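PDB 4GUA: Non-structural polyprotein from Sindbis virus, which carries the nsP2 cysteine protease, which processes the viral replication polyprotein, still joined to the macro and zinc-binding domains of nsP3. Local coordinates for residues Ser179-Ser184 with Tyr222-Asn228; Glu196-Pro200 with Lys208-Leu212; Thr264-Tyr270 with Thr303-Phe309; Arg318-His324 with Asp475-Ala479. One frame throughout, in Å; residues are numbered along the deposited sequence.

Contact 1: residues Ser179-Ser184 with Tyr222-Asn228; sequences SVLVVS and YDLVFIN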
# COMPACT_ATOMS: atom_id res chain seq x y z
N SER A 179 18.21 14.58 -19.52
CA SER A 179 17.60 13.86 -20.64
C SER A 179 16.43 12.99 -20.16
O SER A 179 16.61 12.12 -19.31
CB SER A 179 18.64 13.02 -21.36
OG SER A 179 18.12 12.49 -22.57
N VAL A 180 15.26 13.23 -20.73
CA VAL A 180 14.02 12.63 -20.25
C VAL A 180 13.25 11.92 -21.36
O VAL A 180 13.06 12.46 -22.45
CB VAL A 180 13.09 13.70 -19.66
CG1 VAL A 180 11.84 13.07 -19.05
CG2 VAL A 180 13.83 14.54 -18.64
N LEU A 181 12.79 10.70 -21.07
CA LEU A 181 11.91 9.98 -21.98
C LEU A 181 10.47 10.35 -21.67
O LEU A 181 10.06 10.27 -20.52
CB LEU A 181 12.11 8.47 -21.82
CG LEU A 181 11.21 7.57 -22.67
CD1 LEU A 181 11.38 7.85 -24.15
CD2 LEU A 181 11.54 6.12 -22.35
N VAL A 182 9.71 10.76 -22.67
CA VAL A 182 8.36 11.24 -22.42
C VAL A 182 7.34 10.46 -23.24
O VAL A 182 7.41 10.40 -24.46
CB VAL A 182 8.25 12.75 -22.74
CG1 VAL A 182 6.80 13.15 -22.99
CG2 VAL A 182 8.86 13.58 -21.61
N VAL A 183 6.41 9.83 -22.54
CA VAL A 183 5.27 9.19 -23.19
C VAL A 183 4.05 10.07 -22.95
O VAL A 183 3.60 10.20 -21.82
CB VAL A 183 5.01 7.78 -22.61
CG1 VAL A 183 3.88 7.11 -23.34
CG2 VAL A 183 6.28 6.94 -22.68
N SER A 184 3.54 10.70 -24.01
CA SER A 184 2.48 11.69 -23.86
C SER A 184 1.67 11.80 -25.14
O SER A 184 2.20 11.53 -26.22
CB SER A 184 3.11 13.05 -23.51
OG SER A 184 2.15 14.09 -23.37
N TYR A 222 17.09 5.92 -19.68
CA TYR A 222 17.10 7.30 -19.21
C TYR A 222 17.12 7.30 -17.70
O TYR A 222 16.84 6.29 -17.07
CB TYR A 222 15.86 8.04 -19.71
CG TYR A 222 15.77 8.11 -21.22
CD1 TYR A 222 15.39 7.00 -21.96
CD2 TYR A 222 16.06 9.28 -21.89
CE1 TYR A 222 15.30 7.06 -23.33
CE2 TYR A 222 15.97 9.35 -23.27
CZ TYR A 222 15.59 8.24 -23.98
OH TYR A 222 15.50 8.30 -25.36
N ASP A 223 17.50 8.44 -17.12
CA ASP A 223 17.46 8.59 -15.68
C ASP A 223 16.09 9.07 -15.22
O ASP A 223 15.74 8.94 -14.05
CB ASP A 223 18.55 9.55 -15.22
CG ASP A 223 19.93 9.00 -15.46
OD1 ASP A 223 20.09 7.77 -15.41
OD2 ASP A 223 20.86 9.80 -15.71
N LEU A 224 15.32 9.59 -16.17
CA LEU A 224 13.96 10.00 -15.88
C LEU A 224 13.01 9.58 -16.99
O LEU A 224 13.24 9.87 -18.17
CB LEU A 224 13.87 11.51 -15.69
CG LEU A 224 12.47 12.02 -15.35
CD1 LEU A 224 11.98 11.43 -14.03
CD2 LEU A 224 12.42 13.55 -15.30
N VAL A 225 11.96 8.87 -16.61
CA VAL A 225 10.88 8.54 -17.52
C VAL A 225 9.60 9.18 -17.02
O VAL A 225 9.30 9.11 -15.84
CB VAL A 225 10.66 7.02 -17.63
CG1 VAL A 225 9.48 6.71 -18.54
CG2 VAL A 225 11.92 6.33 -18.12
N PHE A 226 8.84 9.81 -17.91
CA PHE A 226 7.65 10.55 -17.54
C PHE A 226 6.49 10.05 -18.40
O PHE A 226 6.44 10.31 -19.60
CB PHE A 226 7.91 12.05 -17.76
CG PHE A 226 6.73 12.93 -17.47
CD1 PHE A 226 6.28 13.10 -16.17
CD2 PHE A 226 6.08 13.59 -18.50
CE1 PHE A 226 5.19 13.91 -15.91
CE2 PHE A 226 4.98 14.39 -18.24
CZ PHE A 226 4.54 14.56 -16.94
N ILE A 227 5.56 9.32 -17.78
CA ILE A 227 4.39 8.80 -18.46
C ILE A 227 3.25 9.76 -18.22
O ILE A 227 2.77 9.89 -17.10
CB ILE A 227 3.98 7.41 -17.91
CG1 ILE A 227 5.19 6.48 -17.77
CG2 ILE A 227 2.90 6.79 -18.78
CD1 ILE A 227 5.91 6.23 -19.06
N ASN A 228 2.83 10.45 -19.27
CA ASN A 228 1.77 11.46 -19.18
C ASN A 228 0.40 10.97 -19.62
O ASN A 228 -0.53 11.77 -19.74
CB ASN A 228 2.18 12.70 -19.96
CG ASN A 228 1.48 13.95 -19.47
OD1 ASN A 228 0.98 14.00 -18.34
ND2 ASN A 228 1.44 14.97 -20.31
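Leu-181 and Tyr-222 cross at about a right angle at the partly exposed end of this contact. CB of Leu-181 sits over the middle of the Tyr-222 ring, 3.7 Å from the ring centroid, as a CH-pi contact. The Tyr-222 torsion (chi1 -61°) sets the ring beside its own backbone N and turns one face to Leu-181 CB. Ser-179 OG comes to the edge of that ring more loosely. Beyond this end the contact is buried. Strands 179-183 and 224-227 are parallel neighbours in a seven-stranded sheet with the order 3-2-1-4-5-7-6, that of Rossmann-like methyltransferases. The backbone of Leu-181 is held twice. Its N gives a bond to Leu-224 O (3.0 Å), and its O accepts one from Phe-226 N (2.9 Å). Val-183 repeats the pattern with Phe-226 O and Asn-228 N. Side chains pair side by side on both faces. Val-180 CG2 meets Leu-224 CD2 at 3.8 Å on one face. Val-183 CG2 meets Ile-227 CD1 at 3.7 Å on the other, where helix 237-257 covers Ile-227. The buried polar end is tied off in turn. Asn-228 ND2 bonds to Ser-184 OG (3.3 Å), which also bonds to Glu-186 O. Asn-228 OD1 is hydrogen-bonded to Tyr-306 OH. With partners for both its oxygen and its nitrogen, the Asn-228 amide is probably fixed in one orientation.

Contact 2: residues Glu196-Pro200 with Lys208-Leu212; sequences EWIAP and KNYNL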
# COMPACT_ATOMS: atom_id res chain seq x y z
N GLU A 196 13.03 12.86 -25.51
CA GLU A 196 12.58 11.86 -26.46
C GLU A 196 11.08 11.69 -26.25
O GLU A 196 10.64 11.42 -25.14
CB GLU A 196 13.32 10.54 -26.25
CG GLU A 196 12.92 9.46 -27.24
CD GLU A 196 13.37 9.77 -28.66
OE1 GLU A 196 14.02 10.81 -28.87
OE2 GLU A 196 13.04 8.98 -29.57
N TRP A 197 10.31 11.88 -27.31
CA TRP A 197 8.86 11.89 -27.17
C TRP A 197 8.18 10.70 -27.83
O TRP A 197 8.18 10.57 -29.06
CB TRP A 197 8.29 13.18 -27.77
CG TRP A 197 6.81 13.26 -27.69
CD1 TRP A 197 6.00 12.62 -26.80
CD2 TRP A 197 5.95 14.02 -28.55
NE1 TRP A 197 4.69 12.93 -27.05
CE2 TRP A 197 4.63 13.79 -28.11
CE3 TRP A 197 6.17 14.87 -29.63
CZ2 TRP A 197 3.53 14.38 -28.73
CZ3 TRP A 197 5.07 15.46 -30.24
CH2 TRP A 197 3.77 15.21 -29.79
N ILE A 198 7.57 9.84 -27.02
CA ILE A 198 6.74 8.76 -27.53
C ILE A 198 5.26 9.14 -27.42
O ILE A 198 4.80 9.58 -26.37
CB ILE A 198 6.95 7.47 -26.72
CG1 ILE A 198 8.38 6.95 -26.90
CG2 ILE A 198 5.97 6.40 -27.16
CD1 ILE A 198 8.69 5.80 -26.01
N ALA A 199 4.52 8.94 -28.51
CA ALA A 199 3.10 9.25 -28.53
C ALA A 199 2.28 8.07 -29.08
O ALA A 199 2.84 7.17 -29.69
CB ALA A 199 2.86 10.48 -29.38
N PRO A 200 0.96 8.07 -28.83
CA PRO A 200 0.12 7.06 -29.48
C PRO A 200 0.12 7.25 -31.00
O PRO A 200 0.72 8.20 -31.48
CB PRO A 200 -1.28 7.31 -28.88
CG PRO A 200 -1.20 8.64 -28.22
CD PRO A 200 0.22 8.82 -27.81
N LYS A 208 8.66 8.93 -31.62
CA LYS A 208 8.22 7.54 -31.78
C LYS A 208 6.71 7.46 -31.62
O LYS A 208 6.11 8.24 -30.89
CB LYS A 208 8.86 6.66 -30.71
CG LYS A 208 10.36 6.59 -30.75
CD LYS A 208 10.86 5.76 -31.91
CE LYS A 208 12.36 5.57 -31.83
NZ LYS A 208 13.09 6.88 -31.86
N ASN A 209 6.09 6.51 -32.32
CA ASN A 209 4.67 6.21 -32.17
C ASN A 209 4.47 4.71 -31.97
O ASN A 209 5.04 3.91 -32.71
CB ASN A 209 3.87 6.67 -33.39
CG ASN A 209 3.93 8.18 -33.59
OD1 ASN A 209 4.89 8.69 -34.17
ND2 ASN A 209 2.91 8.89 -33.12
N TYR A 210 3.69 4.34 -30.96
CA TYR A 210 3.37 2.94 -30.69
C TYR A 210 1.90 2.80 -30.37
O TYR A 210 1.21 3.80 -30.18
CB TYR A 210 4.22 2.40 -29.54
CG TYR A 210 5.68 2.36 -29.89
CD1 TYR A 210 6.15 1.44 -30.82
CD2 TYR A 210 6.59 3.25 -29.33
CE1 TYR A 210 7.47 1.41 -31.17
CE2 TYR A 210 7.92 3.22 -29.69
CZ TYR A 210 8.36 2.29 -30.61
OH TYR A 210 9.68 2.23 -30.98
N ASN A 211 1.40 1.57 -30.32
CA ASN A 211 0.04 1.39 -29.86
C ASN A 211 0.15 1.17 -28.37
O ASN A 211 0.52 0.09 -27.91
CB ASN A 211 -0.60 0.19 -30.53
CG ASN A 211 -0.33 0.14 -32.00
OD1 ASN A 211 0.74 -0.29 -32.43
ND2 ASN A 211 -1.30 0.59 -32.80
N LEU A 212 -0.23 2.19 -27.62
CA LEU A 212 0.15 2.24 -26.23
C LEU A 212 -0.74 1.34 -25.37
O LEU A 212 -0.40 1.08 -24.22
CB LEU A 212 0.15 3.69 -25.75
CG LEU A 212 1.18 4.60 -26.43
CD1 LEU A 212 1.08 6.02 -25.90
CD2 LEU A 212 2.59 4.08 -26.25
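Ile-198 and Lys-208 pair in parallel at the border of the Rossmann-like sheet, where the short strand 208-209 is outermost. Ala-199 N donates to Lys-208 O at 2.9 Å, and Lys-208 N donates to Trp-197 O. Tyr-210 N continues the ladder to Ala-199 O. On the Ile-198 face, CG2 of Ile-198 touches the edge of the Tyr-210 ring through CD2 at 3.9 Å. Leu-212 CD1 presses on Pro-200 CD at 3.5 Å. At the other end, Lys-208 bends at chi2 (-73°) and again at chi4. This brings NZ within 3.1 Å of Glu-196 OE2 in a salt bridge, met nearly head-on to the oxygen.

A second shell probably positions these groups. Asp-207 OD2 accepts a bond from Trp-197 N and lies close to Glu-196 OE1, a like charge that the nearby lysine may offset. Trp-197 NE1 bonds to Ser-184 O, just past the end of strand 179-183. The connection between the two strands has no helix, and Asn-209 ties its amide back to the start of that connection. Asn-209 ND2 donates to Pro-200 O at 2.8 Å, with the oxygen close to the amide plane, and also bonds to Ile-203 O.

Contact 3: residues Thr264-Tyr270 with Thr303-Phe309; sequences TLVVKSY and TEMYLIF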
# COMPACT_ATOMS: atom_id res chain seq x y z
N THR A 264 14.45 7.51 -11.96
CA THR A 264 13.16 7.95 -11.43
C THR A 264 12.06 7.83 -12.48
O THR A 264 12.26 8.19 -13.65
CB THR A 264 13.25 9.40 -10.94
OG1 THR A 264 13.99 9.44 -9.71
CG2 THR A 264 11.86 10.00 -10.71
N LEU A 265 10.92 7.30 -12.06
CA LEU A 265 9.75 7.16 -12.91
C LEU A 265 8.59 7.99 -12.38
O LEU A 265 8.12 7.77 -11.28
CB LEU A 265 9.33 5.69 -12.96
CG LEU A 265 8.00 5.40 -13.65
CD1 LEU A 265 8.07 5.66 -15.14
CD2 LEU A 265 7.63 3.96 -13.40
N VAL A 266 8.16 8.98 -13.15
CA VAL A 266 6.97 9.75 -12.83
C VAL A 266 5.85 9.25 -13.73
O VAL A 266 6.02 9.20 -14.93
CB VAL A 266 7.22 11.25 -13.10
CG1 VAL A 266 5.93 12.07 -12.92
CG2 VAL A 266 8.32 11.78 -12.19
N VAL A 267 4.73 8.83 -13.16
CA VAL A 267 3.64 8.28 -13.97
C VAL A 267 2.29 8.81 -13.52
O VAL A 267 1.94 8.76 -12.35
CB VAL A 267 3.62 6.73 -13.93
CG1 VAL A 267 3.78 6.22 -12.50
CG2 VAL A 267 2.34 6.18 -14.56
N LYS A 268 1.51 9.31 -14.48
CA LYS A 268 0.21 9.88 -14.16
C LYS A 268 -0.78 8.81 -13.67
O LYS A 268 -0.90 7.73 -14.27
CB LYS A 268 -0.35 10.62 -15.37
CG LYS A 268 -1.81 10.99 -15.22
CD LYS A 268 -2.34 11.73 -16.44
CE LYS A 268 -1.72 13.11 -16.59
NZ LYS A 268 -2.28 13.82 -17.77
N SER A 269 -1.47 9.12 -12.59
CA SER A 269 -2.49 8.23 -12.03
C SER A 269 -3.62 9.04 -11.45
O SER A 269 -3.55 10.26 -11.35
CB SER A 269 -1.91 7.34 -10.93
OG SER A 269 -1.81 8.04 -9.70
N TYR A 270 -4.69 8.34 -11.12
CA TYR A 270 -5.81 8.88 -10.36
C TYR A 270 -5.77 8.45 -8.89
O TYR A 270 -6.76 8.50 -8.17
CB TYR A 270 -7.11 8.58 -11.11
CG TYR A 270 -6.96 9.07 -12.54
CD1 TYR A 270 -7.33 10.36 -12.89
CD2 TYR A 270 -6.37 8.27 -13.52
CE1 TYR A 270 -7.16 10.83 -14.18
CE2 TYR A 270 -6.20 8.73 -14.82
CZ TYR A 270 -6.59 10.01 -15.14
OH TYR A 270 -6.43 10.48 -16.42
N THR A 303 -8.79 14.92 -10.19
CA THR A 303 -8.49 13.53 -9.84
C THR A 303 -7.09 13.09 -10.27
O THR A 303 -6.60 12.05 -9.82
CB THR A 303 -9.51 12.56 -10.46
OG1 THR A 303 -9.49 12.68 -11.88
CG2 THR A 303 -10.91 12.82 -9.92
N GLU A 304 -6.45 13.86 -11.15
CA GLU A 304 -5.12 13.50 -11.64
C GLU A 304 -4.06 13.62 -10.54
O GLU A 304 -4.01 14.60 -9.81
CB GLU A 304 -4.73 14.33 -12.86
CG GLU A 304 -5.31 13.79 -14.15
CD GLU A 304 -4.78 14.49 -15.39
OE1 GLU A 304 -3.99 15.44 -15.23
OE2 GLU A 304 -5.16 14.08 -16.51
N MET A 305 -3.22 12.59 -10.43
CA MET A 305 -2.17 12.53 -9.43
C MET A 305 -0.95 11.91 -10.07
O MET A 305 -1.02 10.80 -10.58
CB MET A 305 -2.63 11.66 -8.26
CG MET A 305 -1.71 11.64 -7.06
SD MET A 305 -1.73 13.19 -6.16
CE MET A 305 -3.42 13.24 -5.56
N TYR A 306 0.18 12.60 -10.06
CA TYR A 306 1.41 12.01 -10.54
C TYR A 306 2.08 11.25 -9.40
O TYR A 306 2.30 11.80 -8.33
CB TYR A 306 2.37 13.05 -11.09
CG TYR A 306 1.97 13.67 -12.42
CD1 TYR A 306 2.16 12.99 -13.62
CD2 TYR A 306 1.43 14.95 -12.47
CE1 TYR A 306 1.80 13.57 -14.83
CE2 TYR A 306 1.07 15.53 -13.67
CZ TYR A 306 1.25 14.84 -14.85
OH TYR A 306 0.89 15.45 -16.04
N LEU A 307 2.35 9.97 -9.64
CA LEU A 307 3.15 9.14 -8.75
C LEU A 307 4.64 9.23 -9.08
O LEU A 307 5.05 9.10 -10.23
CB LEU A 307 2.71 7.68 -8.85
CG LEU A 307 1.25 7.40 -8.51
CD1 LEU A 307 0.91 5.95 -8.79
CD2 LEU A 307 0.94 7.75 -7.06
N ILE A 308 5.45 9.47 -8.06
CA ILE A 308 6.89 9.60 -8.22
C ILE A 308 7.65 8.47 -7.53
O ILE A 308 7.74 8.42 -6.32
CB ILE A 308 7.34 10.96 -7.64
CG1 ILE A 308 6.56 12.08 -8.32
CG2 ILE A 308 8.84 11.16 -7.82
CD1 ILE A 308 6.69 13.42 -7.65
N PHE A 309 8.20 7.55 -8.33
CA PHE A 309 9.04 6.47 -7.83
C PHE A 309 10.52 6.86 -7.99
O PHE A 309 10.96 7.13 -9.11
CB PHE A 309 8.76 5.19 -8.62
CG PHE A 309 7.32 4.76 -8.59
CD1 PHE A 309 6.40 5.31 -9.48
CD2 PHE A 309 6.87 3.81 -7.69
CE1 PHE A 309 5.06 4.92 -9.46
CE2 PHE A 309 5.53 3.42 -7.66
CZ PHE A 309 4.64 3.97 -8.55
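Strands 264-269 and 305-309 run antiparallel, their axes 150° apart, with Leu-265/Phe-309 and Val-267/Leu-307 as hydrogen-bonded pairs. Val-267 N donates to Leu-307 O at 3.0 Å, and Leu-307 N returns a bond to Val-267 O. The antiparallel strand 305-312 next to strand 263-269 is a hallmark of the methyltransferase-like sheet. The two faces differ in chemistry. On one, CG1 of Val-267 meets the edge of the Phe-309 ring at CE1, 3.5 Å away. With chi1 at 46°, this CG1 is flanked by both its backbone neighbours and faces that ring edge. Further along, Ser-269 OG bonds to Met-305 O at 3.0 Å from above the carbonyl plane. Ser-269 N reaches the same oxygen from the opposite face. Helix 323-333 packs on Met-305 and Leu-307 here. On the other face the long side chain of Lys-268 runs past Tyr-306, with CB 3.7 Å from Tyr-306 CE1. Its NZ forms a salt bridge with Glu-304 OE2 at 3.2 Å, approaching from above the carboxylate plane. Glu-304 CG touches Tyr-270 CE1 at 3.5 Å, the two side chains lying side by side. Lysine and glutamate are both buried, and each has a second partner: Ser-300 N for Glu-304 OE1 and, weakly, Asn-228 OD1 for Lys-268 NZ. The pairing is consistent with each staying charged despite its burial.

Contact 4: residues Arg318-His324 with Asp475-Ala479; sequences RQFTPHH and DRTDA
Phe-320 and Arg-476 meet at right angles, with ring and guanidinium planes 89° apart. The ring points its edge at the flat face of the guanidinium. Phe-320 CD1 lies 3.3 Å from Arg-476 NH2, and NH2 lies near the plane of the ring. This is an edge contact, not a cation stacked over the ring. The Arg-476 chain bends at chi2, which carries its end to Phe-320. CD of Arg-318 reaches the same nitrogen more loosely, at 4.1 Å from Arg-476 NH2. The charged end of Arg-318 is engaged elsewhere, in a salt bridge with Asp-313.

His-324 takes the other half of the contact. One face of its imidazole is turned to Thr-477, whose CA lies 3.7 Å above the ring plane, offset toward the rim. Asp-478 comes to the ring edge instead, its carboxylate plane turned 75° from the ring. His-324 NE2 is 3.2 Å from Asp-478 OD1, and that oxygen is hydrogen-bonded to Ser-292 OG.

The contact joins the end of the nsP2 region to the macro domain of nsP3, so it is probably part of the domain interface in the uncleaved precursor. Phe-320 packs on helix 275-286 and on Val-291 of strand 288-294. His-324 stands in the first turn of helix 323-333, while 475-479 links helix 463-474 to strand 480-484, beside helix 420-440.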
# COMPACT_ATOMS: atom_id res chain seq x y z
N ARG A 318 12.42 -6.01 -0.67
CA ARG A 318 12.00 -4.75 -0.05
C ARG A 318 10.58 -4.87 0.49
O ARG A 318 9.68 -5.31 -0.21
CB ARG A 318 12.05 -3.60 -1.06
CG ARG A 318 11.23 -2.38 -0.63
CD ARG A 318 12.04 -1.12 -0.74
NE ARG A 318 12.70 -1.07 -2.03
CZ ARG A 318 13.93 -0.62 -2.25
NH1 ARG A 318 14.67 -0.14 -1.26
NH2 ARG A 318 14.41 -0.63 -3.47
N GLN A 319 10.38 -4.47 1.74
CA GLN A 319 9.06 -4.57 2.34
C GLN A 319 8.39 -3.21 2.31
O GLN A 319 8.71 -2.33 3.11
CB GLN A 319 9.18 -5.08 3.77
CG GLN A 319 9.78 -6.47 3.84
CD GLN A 319 9.99 -6.97 5.26
OE1 GLN A 319 10.23 -6.19 6.19
NE2 GLN A 319 9.92 -8.29 5.43
N PHE A 320 7.42 -3.06 1.41
CA PHE A 320 6.75 -1.78 1.20
C PHE A 320 5.37 -1.79 1.85
O PHE A 320 4.63 -2.76 1.73
CB PHE A 320 6.61 -1.48 -0.29
CG PHE A 320 5.75 -0.28 -0.59
CD1 PHE A 320 6.31 0.99 -0.66
CD2 PHE A 320 4.39 -0.42 -0.80
CE1 PHE A 320 5.53 2.10 -0.93
CE2 PHE A 320 3.59 0.68 -1.07
CZ PHE A 320 4.17 1.95 -1.13
N THR A 321 5.03 -0.71 2.54
CA THR A 321 3.70 -0.54 3.10
C THR A 321 3.18 0.84 2.74
O THR A 321 3.95 1.80 2.72
CB THR A 321 3.71 -0.75 4.63
OG1 THR A 321 4.50 0.26 5.26
CG2 THR A 321 4.28 -2.12 4.97
N PRO A 322 1.87 0.95 2.42
CA PRO A 322 1.39 2.23 1.91
C PRO A 322 0.96 3.24 2.97
O PRO A 322 0.02 4.00 2.73
CB PRO A 322 0.16 1.82 1.12
CG PRO A 322 -0.39 0.67 1.92
CD PRO A 322 0.81 -0.07 2.44
N HIS A 323 1.67 3.33 4.09
CA HIS A 323 1.26 4.24 5.15
C HIS A 323 1.52 5.65 4.67
O HIS A 323 0.63 6.50 4.64
CB HIS A 323 2.03 3.94 6.43
CG HIS A 323 1.75 2.58 6.99
ND1 HIS A 323 2.34 1.44 6.50
CD2 HIS A 323 0.96 2.19 8.02
CE1 HIS A 323 1.91 0.40 7.19
NE2 HIS A 323 1.07 0.83 8.12
N HIS A 324 2.78 5.87 4.30
CA HIS A 324 3.22 7.17 3.81
C HIS A 324 2.42 7.60 2.59
O HIS A 324 1.81 8.66 2.59
CB HIS A 324 4.68 7.10 3.43
CG HIS A 324 5.17 8.30 2.70
ND1 HIS A 324 5.86 8.22 1.51
CD2 HIS A 324 5.05 9.62 2.97
CE1 HIS A 324 6.15 9.43 1.09
NE2 HIS A 324 5.67 10.30 1.95
N ASP A 475 12.54 7.03 5.23
CA ASP A 475 12.44 7.02 3.78
C ASP A 475 10.96 7.10 3.41
O ASP A 475 10.58 7.51 2.31
CB ASP A 475 13.03 5.73 3.21
CG ASP A 475 14.55 5.70 3.27
OD1 ASP A 475 15.15 6.74 3.61
OD2 ASP A 475 15.13 4.64 2.97
N ARG A 476 10.14 6.73 4.39
CA ARG A 476 8.69 6.66 4.25
C ARG A 476 8.03 8.00 4.59
O ARG A 476 6.85 8.04 4.92
CB ARG A 476 8.13 5.52 5.10
CG ARG A 476 8.12 4.16 4.41
CD ARG A 476 8.32 4.26 2.91
NE ARG A 476 8.74 3.00 2.31
CZ ARG A 476 8.94 2.83 1.01
NH1 ARG A 476 8.73 3.83 0.17
NH2 ARG A 476 9.34 1.66 0.54
N THR A 477 8.83 9.07 4.65
CA THR A 477 8.28 10.42 4.74
C THR A 477 8.75 11.30 3.57
O THR A 477 9.56 10.89 2.75
CB THR A 477 8.72 11.12 6.04
OG1 THR A 477 10.12 11.42 5.98
CG2 THR A 477 8.44 10.24 7.25
N ASP A 478 8.21 12.52 3.50
CA ASP A 478 8.66 13.52 2.54
C ASP A 478 9.62 14.54 3.16
O ASP A 478 10.00 15.51 2.51
CB ASP A 478 7.46 14.25 1.93
CG ASP A 478 6.67 13.37 0.99
OD1 ASP A 478 7.29 12.50 0.33
OD2 ASP A 478 5.44 13.54 0.89
N ALA A 479 9.99 14.33 4.41
CA ALA A 479 10.75 15.31 5.17
C ALA A 479 12.25 15.27 4.88
O ALA A 479 12.81 14.21 4.62
CB ALA A 479 10.51 15.09 6.66

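Overall arrangement
Contacts 1, 2 and 3 lie in one sheet. Strand 179-183 bonds to strand 194-199, linking contacts 1 and 2, and strand 224-227 bonds to strand 263-269, linking contacts 1 and 3. Contact 3 is wholly buried, contact 1 is buried except at one end, and contact 2 is partly exposed at the sheet border. The salt bridge of contact 2 joins partly exposed residues, whereas that of contact 3 is buried. Contacts 1 and 2 are parallel pairings, contact 3 antiparallel. Contact 4 is partly buried and stands apart, its centre about 16 Å from that of contact 3. It has no strand pairing and joins two domains through side chains from loops and a helix start.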